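Local coordinates for protein histidine acid phosphatase (Hafnia alvei, PDB 4ARU) that belongs to branch 2 of the histidine phosphatase superfamily, whose members combine an alpha/beta domain with a largely helical one, at residues C135-S140 / T263-K268; K268-P273 / I310-G315; A145-K148 / T152-E155. All blocks are in the same frame, centred on the assembly; numbering follows the deposited sequence.

Contact 1 of 3, residues C135-S140 / T263-K268; sequences CSMDKS and TPYIAK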
ATOM      1  N   CYS A 135      -0.301  18.436  10.754  1.00 14.56           N
ATOM      2  CA  CYS A 135       0.770  19.215  10.190  1.00 15.14           C
ATOM      3  C   CYS A 135       0.427  19.583   8.755  1.00 15.67           C
ATOM      4  O   CYS A 135      -0.474  19.009   8.135  1.00 15.01           O
ATOM      5  CB  CYS A 135       2.074  18.432  10.245  1.00 14.92           C
ATOM      6  SG  CYS A 135       2.117  16.918   9.267  1.00 14.21           S
ATOM      7  N   SER A 136       1.174  20.526   8.203  1.00 17.69           N
ATOM      8  CA  SER A 136       0.885  20.986   6.856  1.00 19.24           C
ATOM      9  C   SER A 136       2.166  21.027   6.044  1.00 18.79           C
ATOM     10  O   SER A 136       3.239  21.155   6.615  1.00 20.26           O
ATOM     11  CB  SER A 136       0.283  22.374   6.878  1.00 22.57           C
ATOM     12  OG  SER A 136      -0.200  22.652   5.572  1.00 26.78           O
ATOM     13  N   MET A 137       2.034  20.948   4.735  1.00 20.40           N
ATOM     14  CA  MET A 137       3.184  21.043   3.839  1.00 19.96           C
ATOM     15  C   MET A 137       3.232  22.441   3.246  1.00 20.82           C
ATOM     16  O   MET A 137       2.226  23.160   3.221  1.00 21.96           O
ATOM     17  CB  MET A 137       3.037  20.032   2.736  1.00 18.72           C
ATOM     18  CG  MET A 137       3.144  18.588   3.258  1.00 18.35           C
ATOM     19  SD  MET A 137       3.219  17.396   1.939  1.00 17.20           S
ATOM     20  CE  MET A 137       1.572  17.438   1.295  1.00 17.30           C
ATOM     21  N   ASP A 138       4.438  22.838   2.867  1.00 20.71           N
ATOM     22  CA  ASP A 138       4.666  24.131   2.217  0.50 21.19           C
ATOM     23  C   ASP A 138       4.597  23.882   0.711  1.00 20.38           C
ATOM     24  O   ASP A 138       5.308  23.040   0.184  1.00 19.48           O
ATOM     25  CB  ASP A 138       6.017  24.702   2.641  0.50 21.92           C
ATOM     26  CG  ASP A 138       6.385  25.950   1.876  0.50 22.58           C
ATOM     27  OD1 ASP A 138       6.835  25.818   0.724  0.50 21.40           O
ATOM     28  OD2 ASP A 138       6.216  27.062   2.435  0.50 24.33           O
ATOM     29  N   LYS A 139       3.707  24.613   0.034  1.00 20.48           N
ATOM     30  CA  LYS A 139       3.399  24.393  -1.377  0.50 19.77           C
ATOM     31  C   LYS A 139       4.652  24.499  -2.253  1.00 19.17           C
ATOM     32  O   LYS A 139       4.873  23.675  -3.132  1.00 17.52           O
ATOM     33  CB  LYS A 139       2.357  25.403  -1.868  0.50 21.11           C
ATOM     34  CG  LYS A 139       0.989  25.332  -1.200  0.50 21.75           C
ATOM     35  CD  LYS A 139       0.017  26.280  -1.908  0.50 22.78           C
ATOM     36  CE  LYS A 139      -0.102  25.882  -3.392  0.50 22.12           C
ATOM     37  NZ  LYS A 139      -1.406  26.173  -4.086  0.50 22.26           N
ATOM     38  N   SER A 140       5.479  25.528  -2.012  1.00 19.90           N
ATOM     39  CA  SER A 140       6.684  25.648  -2.836  1.00 19.58           C
ATOM     40  C   SER A 140       7.623  24.439  -2.628  1.00 17.93           C
ATOM     41  O   SER A 140       8.255  23.927  -3.587  1.00 16.77           O
ATOM     42  CB  SER A 140       7.417  26.958  -2.571  1.00 21.67           C
ATOM     43  OG  SER A 140       8.012  26.951  -1.289  1.00 24.20           O
ATOM     44  N   THR A 263       8.200  10.366  -2.642  1.00  8.41           N
ATOM     45  CA  THR A 263       8.987  11.601  -2.461  1.00  8.84           C
ATOM     46  C   THR A 263       9.190  11.941  -0.981  1.00  9.36           C
ATOM     47  O   THR A 263       8.191  12.114  -0.304  1.00  9.02           O
ATOM     48  CB  THR A 263       8.243  12.778  -3.110  1.00  8.92           C
ATOM     49  OG1 THR A 263       8.226  12.568  -4.519  1.00  8.81           O
ATOM     50  CG2 THR A 263       8.895  14.140  -2.783  1.00  9.69           C
ATOM     51  N   PRO A 264      10.428  11.986  -0.475  1.00  9.91           N
ATOM     52  CA  PRO A 264      10.602  12.037   0.986  1.00 10.71           C
ATOM     53  C   PRO A 264       9.848  13.186   1.698  1.00 10.92           C
ATOM     54  O   PRO A 264       9.250  12.962   2.732  1.00 10.77           O
ATOM     55  CB  PRO A 264      12.106  12.107   1.168  1.00 11.54           C
ATOM     56  CG  PRO A 264      12.582  11.239   0.030  1.00 11.05           C
ATOM     57  CD  PRO A 264      11.712  11.633  -1.142  1.00 10.29           C
ATOM     58  N   TYR A 265       9.849  14.374   1.129  1.00 10.00           N
ATOM     59  CA  TYR A 265       9.148  15.497   1.784  1.00 10.78           C
ATOM     60  C   TYR A 265       7.686  15.179   2.006  1.00 10.29           C
ATOM     61  O   TYR A 265       7.100  15.449   3.059  1.00 10.22           O
ATOM     62  CB  TYR A 265       9.321  16.768   0.956  1.00 12.05           C
ATOM     63  CG  TYR A 265       8.709  17.996   1.583  1.00 13.30           C
ATOM     64  CD1 TYR A 265       9.327  18.650   2.628  1.00 14.16           C
ATOM     65  CD2 TYR A 265       7.497  18.473   1.158  1.00 14.07           C
ATOM     66  CE1 TYR A 265       8.756  19.770   3.195  1.00 15.36           C
ATOM     67  CE2 TYR A 265       6.922  19.581   1.720  1.00 14.84           C
ATOM     68  CZ  TYR A 265       7.556  20.212   2.750  1.00 15.54           C
ATOM     69  OH  TYR A 265       6.956  21.311   3.322  1.00 18.26           O
ATOM     70  N   ILE A 266       7.051  14.613   1.008  1.00  9.50           N
ATOM     71  CA  ILE A 266       5.643  14.276   1.119  1.00  9.26           C
ATOM     72  C   ILE A 266       5.505  13.071   2.058  1.00  8.63           C
ATOM     73  O   ILE A 266       4.619  13.045   2.943  1.00  8.36           O
ATOM     74  CB  ILE A 266       5.050  13.923  -0.271  1.00  9.20           C
ATOM     75  CG1 ILE A 266       5.070  15.156  -1.161  1.00  9.98           C
ATOM     76  CG2 ILE A 266       3.652  13.368  -0.122  1.00  9.04           C
ATOM     77  CD1 ILE A 266       4.554  14.928  -2.563  1.00 10.05           C
ATOM     78  N   ALA A 267       6.319  12.044   1.832  1.00  8.15           N
ATOM     79  CA  ALA A 267       6.216  10.798   2.562  1.00  7.70           C
ATOM     80  C   ALA A 267       6.359  11.056   4.093  1.00  8.18           C
ATOM     81  O   ALA A 267       5.604  10.473   4.848  1.00  8.11           O
ATOM     82  CB  ALA A 267       7.320   9.876   2.123  1.00  7.45           C
ATOM     83  N   LYS A 268       7.244  11.939   4.514  1.00  9.06           N
ATOM     84  CA  LYS A 268       7.412  12.128   5.958  1.00  9.73           C
ATOM     85  C   LYS A 268       6.260  12.902   6.560  1.00 10.28           C
ATOM     86  O   LYS A 268       5.975  12.718   7.749  1.00 10.39           O
ATOM     87  CB  LYS A 268       8.744  12.775   6.307  1.00 11.11           C
ATOM     88  CG  LYS A 268       8.811  14.233   5.951  1.00 12.48           C
ATOM     89  CD  LYS A 268      10.220  14.753   6.036  1.00 14.13           C
ATOM     90  CE  LYS A 268      10.249  16.247   5.940  1.00 15.67           C
ATOM     91  NZ  LYS A 268      11.599  16.841   6.205  1.00 17.38           N
TER

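Contact 2 of 3, residues K268-P273 / I310-G315; sequences KHNGTP and IANISG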
ATOM      1  N   LYS A 268       7.244  11.939   4.514  1.00  9.06           N
ATOM      2  CA  LYS A 268       7.412  12.128   5.958  1.00  9.73           C
ATOM      3  C   LYS A 268       6.260  12.902   6.560  1.00 10.28           C
ATOM      4  O   LYS A 268       5.975  12.718   7.749  1.00 10.39           O
ATOM      5  CB  LYS A 268       8.744  12.775   6.307  1.00 11.11           C
ATOM      6  CG  LYS A 268       8.811  14.233   5.951  1.00 12.48           C
ATOM      7  CD  LYS A 268      10.220  14.753   6.036  1.00 14.13           C
ATOM      8  CE  LYS A 268      10.249  16.247   5.940  1.00 15.67           C
ATOM      9  NZ  LYS A 268      11.599  16.841   6.205  1.00 17.38           N
ATOM     10  N   HIS A 269       5.587  13.758   5.785  1.00 10.28           N
ATOM     11  CA  HIS A 269       4.447  14.502   6.324  1.00 10.78           C
ATOM     12  C   HIS A 269       3.254  13.577   6.459  1.00 10.88           C
ATOM     13  O   HIS A 269       2.439  13.786   7.362  1.00 12.54           O
ATOM     14  CB  HIS A 269       4.110  15.735   5.481  1.00 11.17           C
ATOM     15  CG  HIS A 269       4.995  16.897   5.747  1.00 11.69           C
ATOM     16  ND1 HIS A 269       6.242  17.052   5.160  1.00 11.90           N
ATOM     17  CD2 HIS A 269       4.831  17.971   6.553  1.00 12.53           C
ATOM     18  CE1 HIS A 269       6.810  18.144   5.624  1.00 12.86           C
ATOM     19  NE2 HIS A 269       5.960  18.749   6.431  1.00 13.24           N
ATOM     20  N   ASN A 270       3.096  12.610   5.564  1.00 10.18           N
ATOM     21  CA  ASN A 270       1.935  11.720   5.587  1.00 10.53           C
ATOM     22  C   ASN A 270       2.193  10.453   6.376  1.00  9.05           C
ATOM     23  O   ASN A 270       1.234   9.809   6.824  1.00  8.49           O
ATOM     24  CB  ASN A 270       1.492  11.402   4.172  1.00 11.80           C
ATOM     25  CG  ASN A 270       0.897  12.602   3.452  1.00 15.49           C
ATOM     26  OD1 ASN A 270      -0.200  13.020   3.755  1.00 20.96           O
ATOM     27  ND2 ASN A 270       1.633  13.171   2.495  1.00 19.00           N
ATOM     28  N   GLY A 271       3.478  10.112   6.559  1.00  7.98           N
ATOM     29  CA  GLY A 271       3.887   8.839   7.100  1.00  7.18           C
ATOM     30  C   GLY A 271       4.465   8.812   8.492  1.00  6.85           C
ATOM     31  O   GLY A 271       4.729   7.732   9.017  1.00  6.48           O
ATOM     32  N   THR A 272       4.713   9.965   9.069  1.00  7.27           N
ATOM     33  CA  THR A 272       5.369  10.037  10.385  1.00  7.36           C
ATOM     34  C   THR A 272       4.585   9.250  11.451  1.00  7.32           C
ATOM     35  O   THR A 272       5.178   8.426  12.150  1.00  7.06           O
ATOM     36  CB  THR A 272       5.750  11.472  10.777  1.00  7.86           C
ATOM     37  OG1 THR A 272       6.922  11.821  10.021  1.00  7.80           O
ATOM     38  CG2 THR A 272       6.090  11.573  12.182  1.00  8.24           C
ATOM     39  N   PRO A 273       3.273   9.490  11.595  1.00  7.56           N
ATOM     40  CA  PRO A 273       2.585   8.716  12.625  1.00  7.76           C
ATOM     41  C   PRO A 273       2.704   7.228  12.450  1.00  7.40           C
ATOM     42  O   PRO A 273       2.919   6.501  13.448  1.00  7.57           O
ATOM     43  CB  PRO A 273       1.137   9.218  12.510  1.00  7.86           C
ATOM     44  CG  PRO A 273       1.337  10.673  12.143  1.00  8.19           C
ATOM     45  CD  PRO A 273       2.464  10.618  11.106  1.00  7.91           C
ATOM     46  N   ILE A 310       1.707   2.611   2.427  1.00  5.72           N
ATOM     47  CA  ILE A 310       2.853   1.735   2.169  1.00  5.95           C
ATOM     48  C   ILE A 310       3.913   2.527   1.388  1.00  5.92           C
ATOM     49  O   ILE A 310       5.114   2.433   1.660  1.00  5.87           O
ATOM     50  CB  ILE A 310       2.432   0.435   1.409  1.00  6.01           C
ATOM     51  CG1 ILE A 310       1.621  -0.451   2.368  1.00  6.45           C
ATOM     52  CG2 ILE A 310       3.656  -0.294   0.874  1.00  6.40           C
ATOM     53  CD1 ILE A 310       1.037  -1.691   1.724  1.00  6.92           C
ATOM     54  N   ALA A 311       3.485   3.294   0.403  1.00  5.52           N
ATOM     55  CA  ALA A 311       4.448   4.075  -0.407  1.00  5.87           C
ATOM     56  C   ALA A 311       5.122   5.126   0.446  1.00  5.92           C
ATOM     57  O   ALA A 311       6.343   5.349   0.320  1.00  6.05           O
ATOM     58  CB  ALA A 311       3.752   4.689  -1.606  1.00  6.18           C
ATOM     59  N   ASN A 312       4.380   5.771   1.341  1.00  5.75           N
ATOM     60  CA  ASN A 312       5.006   6.751   2.223  1.00  6.27           C
ATOM     61  C   ASN A 312       6.104   6.119   3.091  1.00  6.47           C
ATOM     62  O   ASN A 312       7.186   6.649   3.236  1.00  6.31           O
ATOM     63  CB  ASN A 312       3.993   7.373   3.193  1.00  6.58           C
ATOM     64  CG  ASN A 312       2.912   8.230   2.534  1.00  6.92           C
ATOM     65  OD1 ASN A 312       1.837   8.402   3.158  1.00  7.29           O
ATOM     66  ND2 ASN A 312       3.154   8.828   1.382  1.00  7.34           N
ATOM     67  N   ILE A 313       5.800   4.975   3.678  1.00  6.45           N
ATOM     68  CA  ILE A 313       6.756   4.283   4.557  1.00  6.88           C
ATOM     69  C   ILE A 313       7.957   3.862   3.742  1.00  7.19           C
ATOM     70  O   ILE A 313       9.090   4.006   4.198  1.00  7.35           O
ATOM     71  CB  ILE A 313       6.083   3.097   5.270  1.00  6.83           C
ATOM     72  CG1 ILE A 313       5.020   3.623   6.237  1.00  6.91           C
ATOM     73  CG2 ILE A 313       7.121   2.180   5.919  1.00  7.09           C
ATOM     74  CD1 ILE A 313       5.547   4.419   7.370  1.00  7.32           C
ATOM     75  N   SER A 314       7.720   3.377   2.530  1.00  7.06           N
ATOM     76  CA  SER A 314       8.837   3.014   1.655  1.00  7.81           C
ATOM     77  C   SER A 314       9.731   4.216   1.367  1.00  7.55           C
ATOM     78  O   SER A 314      10.932   4.085   1.375  1.00  7.71           O
ATOM     79  CB  SER A 314       8.304   2.304   0.436  1.00  8.51           C
ATOM     80  OG  SER A 314       7.918   3.166  -0.530  1.00 12.31           O
ATOM     81  N   GLY A 315       9.166   5.384   1.099  1.00  7.31           N
ATOM     82  CA  GLY A 315       9.966   6.560   0.842  1.00  7.63           C
ATOM     83  C   GLY A 315      10.757   7.011   2.054  1.00  7.91           C
ATOM     84  O   GLY A 315      11.932   7.399   1.933  1.00  8.64           O
TER
HETATM   85  O   HOH W   1       1.126   7.245   5.567  1.00  8.23           O

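Contact 3 of 3, residues A145-K148 / T152-E155; sequences AVEK and TPIE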
ATOM      1  N   ALA A 145      10.170  19.360  -4.272  1.00 11.43           N
ATOM      2  CA  ALA A 145      10.479  17.984  -3.893  1.00 10.68           C
ATOM      3  C   ALA A 145      10.027  16.985  -4.961  1.00  9.91           C
ATOM      4  O   ALA A 145      10.714  16.007  -5.257  1.00  9.40           O
ATOM      5  CB  ALA A 145       9.837  17.665  -2.539  1.00 10.79           C
ATOM      6  N   VAL A 146       8.858  17.203  -5.562  1.00  9.69           N
ATOM      7  CA  VAL A 146       8.358  16.330  -6.599  1.00  9.27           C
ATOM      8  C   VAL A 146       9.265  16.427  -7.838  1.00  9.68           C
ATOM      9  O   VAL A 146       9.594  15.399  -8.449  1.00  9.30           O
ATOM     10  CB  VAL A 146       6.884  16.622  -6.908  1.00  9.07           C
ATOM     11  CG1 VAL A 146       6.426  15.859  -8.143  1.00  8.76           C
ATOM     12  CG2 VAL A 146       6.007  16.257  -5.710  1.00  8.97           C
ATOM     13  N   GLU A 147       9.696  17.635  -8.176  1.00 10.94           N
ATOM     14  CA  GLU A 147      10.618  17.782  -9.311  1.00 11.94           C
ATOM     15  C   GLU A 147      11.916  17.044  -9.044  1.00 12.10           C
ATOM     16  O   GLU A 147      12.439  16.354  -9.950  1.00 11.58           O
ATOM     17  CB  GLU A 147      10.866  19.245  -9.619  1.00 13.61           C
ATOM     18  CG  GLU A 147      11.850  19.380 -10.775  1.00 14.85           C
ATOM     19  CD  GLU A 147      11.937  20.760 -11.378  1.00 16.59           C
ATOM     20  OE1 GLU A 147      10.961  21.545 -11.291  1.00 18.16           O
ATOM     21  OE2 GLU A 147      13.002  21.074 -11.987  1.00 18.77           O
ATOM     22  N   LYS A 148      12.417  17.120  -7.819  1.00 12.49           N
ATOM     23  CA  LYS A 148      13.636  16.414  -7.443  1.00 13.81           C
ATOM     24  C   LYS A 148      13.463  14.907  -7.593  1.00 12.70           C
ATOM     25  O   LYS A 148      14.318  14.186  -8.114  1.00 12.90           O
ATOM     26  CB  LYS A 148      14.030  16.784  -6.024  1.00 16.22           C
ATOM     27  CG  LYS A 148      15.337  16.161  -5.556  1.00 19.05           C
ATOM     28  CD  LYS A 148      15.563  16.508  -4.086  1.00 22.46           C
ATOM     29  CE  LYS A 148      16.625  15.631  -3.431  1.00 25.05           C
ATOM     30  NZ  LYS A 148      17.946  15.944  -4.025  1.00 27.55           N
ATOM     31  N   THR A 152      13.356  15.825 -13.319  1.00 12.58           N
ATOM     32  CA  THR A 152      13.059  16.653 -14.492  1.00 13.42           C
ATOM     33  C   THR A 152      11.830  17.503 -14.143  1.00 12.97           C
ATOM     34  O   THR A 152      11.031  17.101 -13.306  1.00 12.30           O
ATOM     35  CB  THR A 152      12.846  15.752 -15.746  1.00 13.84           C
ATOM     36  OG1 THR A 152      13.006  16.502 -16.951  1.00 15.84           O
ATOM     37  CG2 THR A 152      11.495  15.078 -15.739  1.00 13.30           C
ATOM     38  N   PRO A 153      11.656  18.662 -14.792  1.00 13.13           N
ATOM     39  CA  PRO A 153      10.440  19.425 -14.549  1.00 13.08           C
ATOM     40  C   PRO A 153       9.213  18.580 -14.812  1.00 12.21           C
ATOM     41  O   PRO A 153       9.097  17.835 -15.795  1.00 12.36           O
ATOM     42  CB  PRO A 153      10.569  20.584 -15.544  1.00 13.87           C
ATOM     43  CG  PRO A 153      12.031  20.804 -15.653  1.00 14.51           C
ATOM     44  CD  PRO A 153      12.588  19.408 -15.660  1.00 13.83           C
ATOM     45  N   ILE A 154       8.240  18.660 -13.922  1.00 11.82           N
ATOM     46  CA  ILE A 154       7.075  17.780 -13.992  0.50 11.04           C
ATOM     47  C   ILE A 154       6.264  17.999 -15.245  1.00 10.91           C
ATOM     48  O   ILE A 154       5.659  17.049 -15.748  1.00 10.91           O
ATOM     49  CB  ILE A 154       6.139  17.898 -12.758  0.50 10.96           C
ATOM     50  CG1 ILE A 154       6.798  17.261 -11.560  0.50 10.72           C
ATOM     51  CG2 ILE A 154       4.809  17.187 -12.992  0.50 10.41           C
ATOM     52  CD1 ILE A 154       7.378  15.898 -11.843  0.50 10.19           C
ATOM     53  N   GLU A 155       6.275  19.225 -15.784  1.00 11.35           N
ATOM     54  CA  GLU A 155       5.540  19.553 -17.011  0.50 11.65           C
ATOM     55  C   GLU A 155       5.992  18.688 -18.202  1.00 11.29           C
ATOM     56  O   GLU A 155       5.281  18.565 -19.204  1.00 11.71           O
ATOM     57  CB  GLU A 155       5.694  21.033 -17.352  0.50 12.62           C
ATOM     58  CG  GLU A 155       4.937  22.033 -16.439  0.50 13.09           C
ATOM     59  CD  GLU A 155       5.500  22.199 -15.016  0.50 13.24           C
ATOM     60  OE1 GLU A 155       6.619  21.690 -14.708  0.50 13.36           O
ATOM     61  OE2 GLU A 155       4.819  22.851 -14.185  0.50 13.39           O
TER
HETATM   62  O   HOH W   2       8.446  20.618 -11.856  1.00 16.98           O
HETATM   63  O   HOH W   3       8.180  22.892 -12.822  1.00 29.29           O

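Contact 1 of 3, residues C135-S140 / T263-K268
Tyr265 sends its phenol end from the first turn of helix 264-282 to the backbone of Asp138, whose N-H points at the hydroxyl oxygen. The bond from Asp138 N to Tyr265 OH is 3.0 Å long and nearly straight, 170° at the hydrogen, and it reaches the ring at its edge, close to the ring plane. Met137 runs alongside the same ring in the reverse direction. Its CB lies 4.0 Å from Tyr265 CE2, approaching the ring obliquely. Further along, Met137 SD sits 5.2 Å from the centroid of the Tyr265 ring in an oblique Met-aromatic contact. The sulfur also packs on the backbone of Ile266, 4.0 Å from Ile266 CA. With its CG anti to the backbone N (chi1 -177°), the tyrosine ring extends across to the 135-140 segment. In the next shell, Tyr265 meets the ring of His269 one turn on, the two ring planes inclined to each other, while Gln141 and Ala145 of helix 139-150 also touch it. The 135-140 segment is anchored at its start by the Cys135-Cys410 disulfide, and Ser136 OG pairs with Asn206. Asp138 is the N-cap of helix 139-150: OD1, in the modelled one of two conformers, accepts from Gln141 N and, with its syn lone pair, from Ser140 OG at 2.6 Å. The two bonding groups of Asp138 thus do separate work. The side chain caps the first turn, taking the Gln141 amide and the Ser140 hydroxyl, whereas the N-cap residue's own N-H is satisfied by a phenol from another helix. Placed at the positive end of a helix, this carboxylate is likely to be stabilised in its ionised form.

Contact 2 of 3, residues K268-P273 / I310-G315
Asn312 lays its CG anti to its carbonyl carbon (chi1 -66°), and this carries the amide off helix 307-317 against the side of Asn270. There the carbonyl oxygen does the touching: Asn312 OD1 is 3.2 Å from Asn270 CB, a van der Waals approach. The polar link between the two residues is made by water. One molecule donates to Asn312 OD1 at 2.8 Å and to Asn270 O at 2.9 Å, tying the side chain of one helix to the backbone of the other. The amide nitrogens turn to other partners: Asn312 ND2 bonds to Ser261 O of helix 243-262, whereas Asn270 ND2 folds back to Ile266 O one turn earlier in its own helix; these bonds help set how each amide is turned. Ile313 adds the apolar part. A second bend at chi2 (-65°) brings CD1 to 3.8 Å from Gly271 O, while the same side chain also meets Leu336 and Phe338 of strand 335-342. Gly271 lies at the point of nearest backbone approach, its CA 5.4 Å from that of Asn312; with no side chain in between, the local axes come within 8.5 Å. Just beyond, helix 264-282 is kinked where Pro273 offers no N-H to the preceding turn. Thr272 OG1 donates to Lys268 O at 2.6 Å, in the carbonyl plane and on a lone pair, reinforcing the weak backbone bond that Thr272 N makes to that oxygen; Glu407 N is a further partner of the hydroxyl. The local axes cross almost perpendicularly, at -99°. This is helix-on-helix packing of an alpha/beta domain, in which helix 307-317, directly following the parallel strand 300-305, packs on strand 335-342 of the mixed sheet and on helix 264-282.

Contact 3 of 3, residues A145-K148 / T152-E155
Glu147 OE1 takes a firm bond from one water and a weak one from a second, and through them it reaches the 152-155 segment without a direct hydrogen bond. The first water donates to Glu147 OE1 at 2.7 Å and accepts from Ile154 N at 2.9 Å, so that it satisfies the backbone N-H where the chain enters a 3-10 turn. The second donates to Glu155 OE1 at 2.7 Å, in one of that residue's two conformers, and reaches Glu147 OE1 only weakly, at 3.4 Å. The rest of the glutamate packs by its carbons. With CG anti to the backbone N (chi1 179°) and the chain extended beyond it, the side chain stretches across the loop: its CG lies 3.5 Å from Thr152 O, and Glu147 CD rests 3.8 Å from Pro153 CA. Deeper in, the two branched side chains of Val146 and Ile154 cross at about a right angle, Val146 CG1 meeting Ile154 CG1 at 3.7 Å in the modelled Ile154 conformer. Val146 also leans on Ile266, so helix 139-150 has helix 264-282 beside it as well. Thr152 OG1 and Pro153 O both pair with Thr156 OG1, which ties the loop to the residue after it. The turn after the helix is therefore closed by an apolar pair on its buried side and a hydrated carboxylate on its outer side. Both acids present an oxygen to the same water, 5.5 Å apart between Glu147 OE1 and Glu155 OE1; in this Glu155 conformer the water lying between them may ease the repulsion expected of like charges.

Helix 264-282 joins contacts 1 and 2, which share Lys268 and touch through Met137 against His269; helix 139-150 joins contacts 1 and 3, where Thr263 also packs on the backbone of Ala145. Contact 3 is nested within the chain loop that contact 1 closes. Contact 2 is buried and nearest the chain's centre; contacts 1 and 3 are partly buried and farther out. Chemistry follows place. A single ordered water joins a side-chain amide oxygen to a backbone carbonyl in contact 2, a direct phenol-to-backbone bond marks contact 1, and in contact 3 two waters link carboxylates to each other and to the backbone. Contacts 2 and 3 do not touch each other.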